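Local coordinates for histidine triad protein (Bacillus subtilis, PDB 1Y23) that probably binds and hydrolyses nucleotide phosphates, or transfers their nucleotidyl groups, as a zinc-carrying dimeric member of the histidine triad (HIT) family, at residues D25-A30 and A61-H66; T48-V53 and F99-H104; D77-I82 and P107-G112. All blocks are in the same frame, centred on the assembly; numbering follows the deposited sequence.

Interaction 1 of 3, residues D25-A30 and A61-H66; sequences DEHVLA and AKQYFH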
loop_
_atom_site.group_PDB
_atom_site.type_symbol
_atom_site.label_atom_id
_atom_site.label_comp_id
_atom_site.label_asym_id
_atom_site.label_seq_id
_atom_site.Cartn_x
_atom_site.Cartn_y
_atom_site.Cartn_z
ATOM N N ASP B 25 17.759 -0.650 8.352
ATOM C CA ASP B 25 18.339 -1.952 8.680
ATOM C C ASP B 25 19.122 -2.428 7.466
ATOM O O ASP B 25 19.464 -1.633 6.590
ATOM C CB ASP B 25 17.279 -2.996 9.095
ATOM C CG ASP B 25 16.276 -3.321 7.994
ATOM O OD1 ASP B 25 16.678 -3.492 6.826
ATOM O OD2 ASP B 25 15.074 -3.425 8.312
ATOM N N GLU B 26 19.401 -3.721 7.410
ATOM C CA GLU B 26 20.178 -4.285 6.317
ATOM C C GLU B 26 19.550 -4.199 4.918
ATOM O O GLU B 26 20.260 -4.025 3.925
ATOM C CB GLU B 26 20.511 -5.740 6.649
ATOM C CG GLU B 26 21.449 -6.414 5.671
ATOM C CD GLU B 26 21.874 -7.796 6.139
ATOM O OE1 GLU B 26 22.601 -8.477 5.378
ATOM O OE2 GLU B 26 21.483 -8.193 7.264
ATOM N N HIS B 27 18.228 -4.295 4.832
ATOM C CA HIS B 27 17.562 -4.272 3.531
ATOM C C HIS B 27 16.571 -3.140 3.321
ATOM O O HIS B 27 16.128 -2.897 2.201
ATOM C CB HIS B 27 16.833 -5.596 3.330
ATOM C CG HIS B 27 17.673 -6.795 3.633
ATOM N ND1 HIS B 27 18.742 -7.171 2.847
ATOM C CD2 HIS B 27 17.604 -7.701 4.636
ATOM C CE1 HIS B 27 19.291 -8.259 3.353
ATOM N NE2 HIS B 27 18.621 -8.601 4.438
ATOM N N VAL B 28 16.225 -2.446 4.395
ATOM C CA VAL B 28 15.257 -1.373 4.298
ATOM C C VAL B 28 15.783 -0.014 4.749
ATOM O O VAL B 28 16.677 0.077 5.587
ATOM C CB VAL B 28 13.998 -1.713 5.131
ATOM C CG1 VAL B 28 12.921 -0.664 4.911
ATOM C CG2 VAL B 28 13.468 -3.098 4.740
ATOM N N LEU B 29 15.218 1.038 4.170
ATOM C CA LEU B 29 15.566 2.399 4.520
ATOM C C LEU B 29 14.297 3.241 4.418
ATOM O O LEU B 29 13.611 3.243 3.386
ATOM C CB LEU B 29 16.638 2.967 3.585
ATOM C CG LEU B 29 17.091 4.410 3.893
ATOM C CD1 LEU B 29 17.634 4.495 5.329
ATOM C CD2 LEU B 29 18.172 4.833 2.910
ATOM N N ALA B 30 13.984 3.935 5.509
ATOM C CA ALA B 30 12.818 4.805 5.582
ATOM C C ALA B 30 13.277 6.236 5.877
ATOM O O ALA B 30 14.220 6.454 6.644
ATOM C CB ALA B 30 11.872 4.321 6.662
ATOM N N ALA B 61 10.452 -9.635 -0.381
ATOM C CA ALA B 61 9.230 -9.158 0.261
ATOM C C ALA B 61 9.332 -9.362 1.772
ATOM O O ALA B 61 8.785 -8.589 2.563
ATOM C CB ALA B 61 8.013 -9.923 -0.279
ATOM N N LYS B 62 10.006 -10.433 2.164
ATOM C CA LYS B 62 10.182 -10.752 3.572
ATOM C C LYS B 62 11.116 -9.755 4.278
ATOM O O LYS B 62 10.885 -9.395 5.430
ATOM C CB LYS B 62 10.730 -12.180 3.708
ATOM C CG LYS B 62 11.093 -12.602 5.129
ATOM C CD LYS B 62 11.844 -13.938 5.129
ATOM C CE LYS B 62 12.289 -14.335 6.526
ATOM N NZ LYS B 62 13.047 -15.620 6.548
ATOM N N GLN B 63 12.163 -9.316 3.587
ATOM C CA GLN B 63 13.118 -8.370 4.163
ATOM C C GLN B 63 12.604 -6.928 4.097
ATOM O O GLN B 63 13.309 -6.004 4.503
ATOM C CB GLN B 63 14.457 -8.430 3.415
ATOM C CG GLN B 63 14.941 -9.836 3.068
ATOM C CD GLN B 63 16.080 -9.815 2.063
ATOM O OE1 GLN B 63 16.058 -9.037 1.109
ATOM N NE2 GLN B 63 17.065 -10.676 2.261
ATOM N N TYR B 64 11.387 -6.736 3.591
ATOM C CA TYR B 64 10.835 -5.396 3.452
ATOM C C TYR B 64 9.584 -5.026 4.233
ATOM O O TYR B 64 9.613 -4.114 5.059
ATOM C CB TYR B 64 10.557 -5.089 1.979
ATOM C CG TYR B 64 9.875 -3.759 1.775
ATOM C CD1 TYR B 64 10.600 -2.571 1.786
ATOM C CD2 TYR B 64 8.486 -3.684 1.630
ATOM C CE1 TYR B 64 9.959 -1.333 1.662
ATOM C CE2 TYR B 64 7.831 -2.453 1.510
ATOM C CZ TYR B 64 8.578 -1.280 1.525
ATOM O OH TYR B 64 7.941 -0.060 1.404
ATOM N N PHE B 65 8.484 -5.723 3.965
ATOM C CA PHE B 65 7.202 -5.400 4.583
ATOM C C PHE B 65 7.105 -5.299 6.098
ATOM O O PHE B 65 6.322 -4.495 6.599
ATOM C CB PHE B 65 6.115 -6.363 4.096
ATOM C CG PHE B 65 4.721 -5.953 4.517
ATOM C CD1 PHE B 65 4.152 -4.772 4.037
ATOM C CD2 PHE B 65 3.992 -6.721 5.420
ATOM C CE1 PHE B 65 2.882 -4.367 4.455
ATOM C CE2 PHE B 65 2.720 -6.322 5.843
ATOM C CZ PHE B 65 2.166 -5.142 5.357
ATOM N N HIS B 66 7.868 -6.108 6.829
ATOM C CA HIS B 66 7.784 -6.063 8.282
ATOM C C HIS B 66 8.042 -4.652 8.830
ATOM O O HIS B 66 7.466 -4.249 9.847
ATOM C CB HIS B 66 8.759 -7.060 8.928
ATOM C CG HIS B 66 10.183 -6.612 8.908
ATOM N ND1 HIS B 66 11.039 -6.893 7.865
ATOM C CD2 HIS B 66 10.883 -5.837 9.771
ATOM C CE1 HIS B 66 12.203 -6.307 8.082
ATOM N NE2 HIS B 66 12.134 -5.657 9.232
#
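His27 and Gln63 meet because both first torsions put CG anti to the carbonyl carbon and beside the backbone N (chi1 -48° and -42°), and the Gln63 chain then runs extended to lay its amide over the imidazole. The place is an Asx turn leading into strand 28-32 of the antiparallel HIT-domain sheet, faced by residues 63-66, next to helix 58-62 in the chain. The amide and ring planes are nearly parallel, 10° apart, with Gln63 CD over the ring centre, 3.6 Å above the plane. Gln63 NE2 lies 3.4 Å from His27 NE2 in this stack, an approach over the ring face that is not a hydrogen bond, while Gln63 CG adds a CH-pi contact. Glu26 CG lies 3.6 Å above the opposite face of the His27 ring, displaced toward the rim.

Asp25 OD1 fixes the turn by accepting two backbone bonds: from His27 N at 2.7 Å, nearly in line with the C-O bond, and from Val28 N, also at 2.7 Å, which comes from the syn side and out of the carboxylate plane. Asp25 OD2 bonds to Tyr23 OH and also faces the edge of the His66 ring, but at 3.8 Å from His66 NE2 the two tips merely approach each other.

Deeper down, Val28 reaches across with one branch, toward Tyr64, whose hydroxyl bonds to Val44 O on the next strand. Val28 CG2 packs near Tyr64 CA and lies 4.2 Å from Tyr64 CD1.

Interaction 2 of 3, residues T48-V53 and F99-H104; sequences THIENV and FHYHMH. With ZN (zinc ion), chain G.
His49 and His100 meet at zinc, each offering ND1, at 2.2 Å from His49 and 2.1 Å from His100; Cys7 and Cys10 complete the Cys2His2 site. Both imidazoles have CG anti to the backbone N (chi1 -177° and -174°), and the ring rotation then turns each ND1 to the ion.

Ring contacts follow from this sharing. The edge of His49 is directed at the face of His100 in an offset edge-to-face pair, planes 87° apart, and His49 CA sits over that face too, toward its rim.

Hydrogen bonding ties the backbones together. Tyr101 N donates to Ile50 O at 2.6 Å, almost perfectly straight, and the same carbonyl oxygen takes a CA-H...O contact from His100. Within the sequence His-x-His-x-His that names the family, His102 ND1 gives its hydrogen to His100 O at 2.6 Å, with that oxygen close to the His102 ring plane, which fixes the ring's rotation.

Apolar contacts bring Ile50 CG2 to 3.5 Å from Tyr101 CB and Val53 CB against Tyr101 CE1; Phe65 of the second subunit packs on the same tyrosine.

With ND1 of His100 spent on zinc, its NE2 is left to bond Pro46 O, a second-shell carbonyl that orients the ring; the zinc, probably structural in view of its four protein ligands, thus ties the first histidine of the triad to the loop after strand 42-46.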
loop_
_atom_site.group_PDB
_atom_site.type_symbol
_atom_site.label_atom_id
_atom_site.label_comp_id
_atom_site.label_asym_id
_atom_site.label_seq_id
_atom_site.Cartn_x
_atom_site.Cartn_y
_atom_site.Cartn_z
ATOM N N THR B 48 17.709 -2.611 -2.064
ATOM C CA THR B 48 17.896 -3.258 -3.357
ATOM C C THR B 48 17.143 -2.415 -4.388
ATOM O O THR B 48 16.018 -1.990 -4.130
ATOM C CB THR B 48 17.307 -4.682 -3.359
ATOM O OG1 THR B 48 17.922 -5.458 -2.322
ATOM C CG2 THR B 48 17.542 -5.355 -4.699
ATOM N N HIS B 49 17.748 -2.157 -5.542
ATOM C CA HIS B 49 17.060 -1.360 -6.546
ATOM C C HIS B 49 16.014 -2.199 -7.266
ATOM O O HIS B 49 16.317 -2.941 -8.195
ATOM C CB HIS B 49 18.051 -0.763 -7.560
ATOM C CG HIS B 49 17.411 0.130 -8.587
ATOM N ND1 HIS B 49 16.774 1.311 -8.266
ATOM C CD2 HIS B 49 17.330 0.020 -9.938
ATOM C CE1 HIS B 49 16.330 1.889 -9.368
ATOM N NE2 HIS B 49 16.655 1.129 -10.396
ATOM N N ILE B 50 14.779 -2.093 -6.795
ATOM C CA ILE B 50 13.658 -2.799 -7.392
ATOM C C ILE B 50 12.792 -1.681 -7.987
ATOM O O ILE B 50 12.389 -0.761 -7.277
ATOM C CB ILE B 50 12.898 -3.614 -6.308
ATOM C CG1 ILE B 50 11.622 -4.208 -6.883
ATOM C CG2 ILE B 50 12.556 -2.729 -5.125
ATOM C CD1 ILE B 50 10.834 -4.996 -5.860
ATOM N N GLU B 51 12.527 -1.751 -9.292
ATOM C CA GLU B 51 11.738 -0.724 -9.978
ATOM C C GLU B 51 10.326 -0.548 -9.473
ATOM O O GLU B 51 9.869 0.571 -9.242
ATOM C CB GLU B 51 11.620 -1.015 -11.478
ATOM C CG GLU B 51 12.798 -0.648 -12.353
ATOM C CD GLU B 51 12.436 -0.692 -13.838
ATOM O OE1 GLU B 51 13.354 -0.610 -14.680
ATOM O OE2 GLU B 51 11.230 -0.798 -14.163
ATOM N N ASN B 52 9.621 -1.661 -9.327
ATOM C CA ASN B 52 8.230 -1.599 -8.922
ATOM C C ASN B 52 7.808 -2.808 -8.107
ATOM O O ASN B 52 8.615 -3.688 -7.821
ATOM C CB ASN B 52 7.368 -1.492 -10.174
ATOM C CG ASN B 52 7.768 -2.503 -11.225
ATOM O OD1 ASN B 52 7.949 -3.683 -10.928
ATOM N ND2 ASN B 52 7.909 -2.049 -12.462
ATOM N N VAL B 53 6.529 -2.863 -7.762
ATOM C CA VAL B 53 6.031 -3.958 -6.953
ATOM C C VAL B 53 6.119 -5.318 -7.656
ATOM O O VAL B 53 6.190 -6.351 -6.990
ATOM C CB VAL B 53 4.574 -3.676 -6.482
ATOM C CG1 VAL B 53 3.589 -3.841 -7.629
ATOM C CG2 VAL B 53 4.228 -4.581 -5.334
ATOM N N PHE B 99 11.589 5.576 -10.541
ATOM C CA PHE B 99 11.480 4.143 -10.790
ATOM C C PHE B 99 12.232 3.226 -9.821
ATOM O O PHE B 99 13.013 2.366 -10.230
ATOM C CB PHE B 99 11.867 3.811 -12.237
ATOM C CG PHE B 99 10.875 4.311 -13.268
ATOM C CD1 PHE B 99 9.517 4.437 -12.958
ATOM C CD2 PHE B 99 11.299 4.622 -14.562
ATOM C CE1 PHE B 99 8.589 4.873 -13.914
ATOM C CE2 PHE B 99 10.383 5.059 -15.533
ATOM C CZ PHE B 99 9.022 5.182 -15.206
ATOM N N HIS B 100 11.968 3.416 -8.532
ATOM C CA HIS B 100 12.551 2.604 -7.462
ATOM C C HIS B 100 11.369 2.414 -6.519
ATOM O O HIS B 100 10.776 3.392 -6.065
ATOM C CB HIS B 100 13.705 3.347 -6.769
ATOM C CG HIS B 100 14.446 2.524 -5.755
ATOM N ND1 HIS B 100 15.782 2.718 -5.469
ATOM C CD2 HIS B 100 14.031 1.528 -4.931
ATOM C CE1 HIS B 100 16.156 1.882 -4.517
ATOM N NE2 HIS B 100 15.114 1.151 -4.172
ATOM N N TYR B 101 11.011 1.161 -6.249
ATOM C CA TYR B 101 9.865 0.864 -5.389
ATOM C C TYR B 101 9.893 1.640 -4.083
ATOM O O TYR B 101 10.913 1.687 -3.399
ATOM C CB TYR B 101 9.782 -0.641 -5.071
ATOM C CG TYR B 101 8.594 -1.016 -4.198
ATOM C CD1 TYR B 101 7.339 -1.278 -4.763
ATOM C CD2 TYR B 101 8.707 -1.033 -2.803
ATOM C CE1 TYR B 101 6.225 -1.542 -3.958
ATOM C CE2 TYR B 101 7.605 -1.292 -1.989
ATOM C CZ TYR B 101 6.363 -1.544 -2.569
ATOM O OH TYR B 101 5.263 -1.778 -1.769
ATOM N N HIS B 102 8.761 2.251 -3.750
ATOM C CA HIS B 102 8.627 2.994 -2.508
ATOM C C HIS B 102 7.184 2.983 -2.036
ATOM O O HIS B 102 6.253 2.981 -2.838
ATOM C CB HIS B 102 9.126 4.444 -2.650
ATOM C CG HIS B 102 8.558 5.184 -3.824
ATOM N ND1 HIS B 102 8.916 4.904 -5.125
ATOM C CD2 HIS B 102 7.687 6.218 -3.890
ATOM C CE1 HIS B 102 8.296 5.734 -5.941
ATOM N NE2 HIS B 102 7.542 6.545 -5.217
ATOM N N MET B 103 7.015 2.957 -0.720
ATOM C CA MET B 103 5.701 2.951 -0.102
ATOM C C MET B 103 5.536 4.258 0.657
ATOM O O MET B 103 6.434 4.661 1.396
ATOM C CB MET B 103 5.593 1.785 0.879
ATOM C CG MET B 103 4.281 1.716 1.635
ATOM S SD MET B 103 3.012 0.796 0.737
ATOM C CE MET B 103 3.070 -0.770 1.606
ATOM N N HIS B 104 4.408 4.936 0.456
ATOM C CA HIS B 104 4.138 6.176 1.176
ATOM C C HIS B 104 3.362 5.832 2.436
ATOM O O HIS B 104 2.394 5.069 2.386
ATOM C CB HIS B 104 3.248 7.135 0.379
ATOM C CG HIS B 104 3.885 7.707 -0.843
ATOM N ND1 HIS B 104 3.751 7.134 -2.091
ATOM C CD2 HIS B 104 4.616 8.832 -1.024
ATOM C CE1 HIS B 104 4.366 7.887 -2.986
ATOM N NE2 HIS B 104 4.899 8.923 -2.365
HETATM ZN ZN ZN G . 17.099 3.097 -7.075
#

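Interaction 3 of 3, residues D77-I82 and P107-G112; sequences DEFEPI and PRYGKG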
loop_
_atom_site.group_PDB
_atom_site.type_symbol
_atom_site.label_atom_id
_atom_site.label_comp_id
_atom_site.label_asym_id
_atom_site.label_seq_id
_atom_site.Cartn_x
_atom_site.Cartn_y
_atom_site.Cartn_z
ATOM N N ASP B 77 2.017 6.869 17.036
ATOM C CA ASP B 77 2.236 7.191 18.442
ATOM C C ASP B 77 2.845 8.581 18.624
ATOM O O ASP B 77 2.543 9.273 19.595
ATOM C CB ASP B 77 3.161 6.167 19.109
ATOM C CG ASP B 77 2.575 4.770 19.137
ATOM O OD1 ASP B 77 1.336 4.624 19.058
ATOM O OD2 ASP B 77 3.364 3.812 19.260
ATOM N N GLU B 78 3.702 8.985 17.691
ATOM C CA GLU B 78 4.358 10.282 17.786
ATOM C C GLU B 78 3.438 11.472 17.542
ATOM O O GLU B 78 3.512 12.470 18.260
ATOM C CB GLU B 78 5.540 10.349 16.813
ATOM C CG GLU B 78 6.290 11.683 16.816
ATOM C CD GLU B 78 6.790 12.085 18.196
ATOM O OE1 GLU B 78 7.557 11.312 18.811
ATOM O OE2 GLU B 78 6.416 13.182 18.668
ATOM N N PHE B 79 2.566 11.364 16.545
ATOM C CA PHE B 79 1.667 12.457 16.200
ATOM C C PHE B 79 0.192 12.148 16.393
ATOM O O PHE B 79 -0.660 12.983 16.098
ATOM C CB PHE B 79 1.895 12.867 14.755
ATOM C CG PHE B 79 3.327 13.116 14.425
ATOM C CD1 PHE B 79 3.971 12.353 13.460
ATOM C CD2 PHE B 79 4.033 14.131 15.064
ATOM C CE1 PHE B 79 5.298 12.596 13.127
ATOM C CE2 PHE B 79 5.359 14.386 14.742
ATOM C CZ PHE B 79 5.995 13.619 13.769
ATOM N N GLU B 80 -0.108 10.946 16.861
ATOM C CA GLU B 80 -1.484 10.550 17.112
ATOM C C GLU B 80 -2.512 11.065 16.100
ATOM O O GLU B 80 -3.474 11.748 16.470
ATOM C CB GLU B 80 -1.890 10.997 18.515
ATOM C CG GLU B 80 -1.074 10.346 19.609
ATOM C CD GLU B 80 -1.466 10.828 20.984
ATOM O OE1 GLU B 80 -2.660 10.696 21.339
ATOM O OE2 GLU B 80 -0.579 11.332 21.711
ATOM N N PRO B 81 -2.323 10.747 14.807
ATOM C CA PRO B 81 -3.256 11.187 13.764
ATOM C C PRO B 81 -4.621 10.513 13.929
ATOM O O PRO B 81 -4.767 9.578 14.715
ATOM C CB PRO B 81 -2.554 10.751 12.483
ATOM C CG PRO B 81 -1.882 9.485 12.908
ATOM C CD PRO B 81 -1.264 9.902 14.229
ATOM N N ILE B 82 -5.610 10.986 13.180
ATOM C CA ILE B 82 -6.956 10.423 13.238
ATOM C C ILE B 82 -7.098 9.277 12.233
ATOM O O ILE B 82 -8.090 8.550 12.243
ATOM C CB ILE B 82 -8.023 11.504 12.929
ATOM C CG1 ILE B 82 -7.822 12.060 11.513
ATOM C CG2 ILE B 82 -7.920 12.625 13.944
ATOM C CD1 ILE B 82 -8.879 13.068 11.093
ATOM N N PRO B 107 0.140 9.903 7.334
ATOM C CA PRO B 107 -0.705 10.071 8.518
ATOM C C PRO B 107 -1.797 11.064 8.139
ATOM O O PRO B 107 -1.571 11.953 7.313
ATOM C CB PRO B 107 0.267 10.627 9.557
ATOM C CG PRO B 107 1.195 11.451 8.721
ATOM C CD PRO B 107 1.449 10.555 7.526
ATOM N N ARG B 108 -2.981 10.897 8.714
ATOM C CA ARG B 108 -4.104 11.783 8.413
ATOM C C ARG B 108 -4.509 12.583 9.645
ATOM O O ARG B 108 -4.544 12.053 10.755
ATOM C CB ARG B 108 -5.299 10.967 7.892
ATOM C CG ARG B 108 -5.035 10.261 6.566
ATOM C CD ARG B 108 -4.750 11.280 5.446
ATOM N NE ARG B 108 -5.953 11.946 4.954
ATOM C CZ ARG B 108 -6.917 11.342 4.261
ATOM N NH1 ARG B 108 -7.975 12.027 3.856
ATOM N NH2 ARG B 108 -6.824 10.054 3.960
ATOM N N TYR B 109 -4.811 13.862 9.448
ATOM C CA TYR B 109 -5.207 14.728 10.555
ATOM C C TYR B 109 -6.559 15.404 10.316
ATOM O O TYR B 109 -7.089 16.079 11.197
ATOM C CB TYR B 109 -4.132 15.789 10.791
ATOM C CG TYR B 109 -2.750 15.216 11.045
ATOM C CD1 TYR B 109 -1.777 15.220 10.046
ATOM C CD2 TYR B 109 -2.416 14.676 12.289
ATOM C CE1 TYR B 109 -0.501 14.701 10.282
ATOM C CE2 TYR B 109 -1.143 14.153 12.538
ATOM C CZ TYR B 109 -0.192 14.173 11.531
ATOM O OH TYR B 109 1.072 13.681 11.772
ATOM N N GLY B 110 -7.108 15.218 9.118
ATOM C CA GLY B 110 -8.392 15.811 8.796
ATOM C C GLY B 110 -8.285 16.969 7.824
ATOM O O GLY B 110 -7.747 16.822 6.723
ATOM N N LYS B 111 -8.798 18.126 8.232
ATOM C CA LYS B 111 -8.761 19.321 7.396
ATOM C C LYS B 111 -7.330 19.783 7.150
ATOM O O LYS B 111 -6.575 20.067 8.086
ATOM C CB LYS B 111 -9.577 20.457 8.035
ATOM C CG LYS B 111 -11.090 20.217 8.044
ATOM C CD LYS B 111 -11.880 21.422 8.584
ATOM C CE LYS B 111 -11.770 21.587 10.113
ATOM N NZ LYS B 111 -12.532 20.556 10.895
ATOM N N GLY B 112 -6.965 19.853 5.875
ATOM C CA GLY B 112 -5.626 20.273 5.509
ATOM C C GLY B 112 -4.760 19.174 4.913
ATOM O O GLY B 112 -3.724 19.462 4.312
#
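Arg108 O is the polar atom on which Ile82 closes: Ile82 N donates to it at 2.9 Å, with an N-H...O angle of 138° and the donor tilted modestly from the carbonyl plane. Carbon atoms crowd the same oxygen, Pro81 CB at 2.9 Å, a spacing too short to be trusted in detail, and Ile82 CG1 at 3.4 Å. The isoleucine gets there by holding CG1 between its backbone N and carbonyl carbon (chi1 61°); an extended chi2 then carries CD1 over the next peptide, where it touches Tyr109 C and Gly110 N, each at 3.4 Å. Gly110, at phi 108°, has backbone angles at which a CB would jam against the carbonyl O of Tyr109, and it would also sit tight against Ile82 CD1.

This is the point where helix 67-79 gives way to the sheet. Glu80, the first residue to leave helical angles, has positive phi, Pro81 follows, and strand 83-90 then runs antiparallel to strand 103-108, with Arg108 and Gly83 bonded through their backbones. The contact thus lies at the end of this strand pair where 83-90 begins and 103-108 finishes.

On the helix side the tyrosine reaches back. Pro81 CB lies 3.7 Å from Tyr109 CE2, and the two prolines, Pro81 and Pro107, touch through their CB atoms. Tyr109 OH, bonded to Lys39 O, also packs on Phe79 CB at 3.2 Å, while Phe79 O lies at the edge of the Tyr109 ring, in its plane. The Phe79 ring has Glu78 CG over the centre of one face, and Ile134 of the second subunit packs on the phenylalanine.

How the interactions relate
Interactions 1 and 2 are partly buried, both reach the main sheet and touch directly, through Tyr64 OH, 3.0 Å from Met103 CB and 3.6 Å from Tyr101 CE2; interaction 3 is a surface contact, its centre about 25 and 26 Å from those of interactions 1 and 2. Interactions 2 and 3 share strand 103-108, interaction 2 in the loop leading into it and interaction 3 at its end. Their chemistry differs: a metal site and a straight backbone bond in interaction 2, a ring-amide stack and a carboxylate-bound turn in interaction 1, and proline, isoleucine and tyrosine packing about one backbone bond in interaction 3. All three border the second subunit.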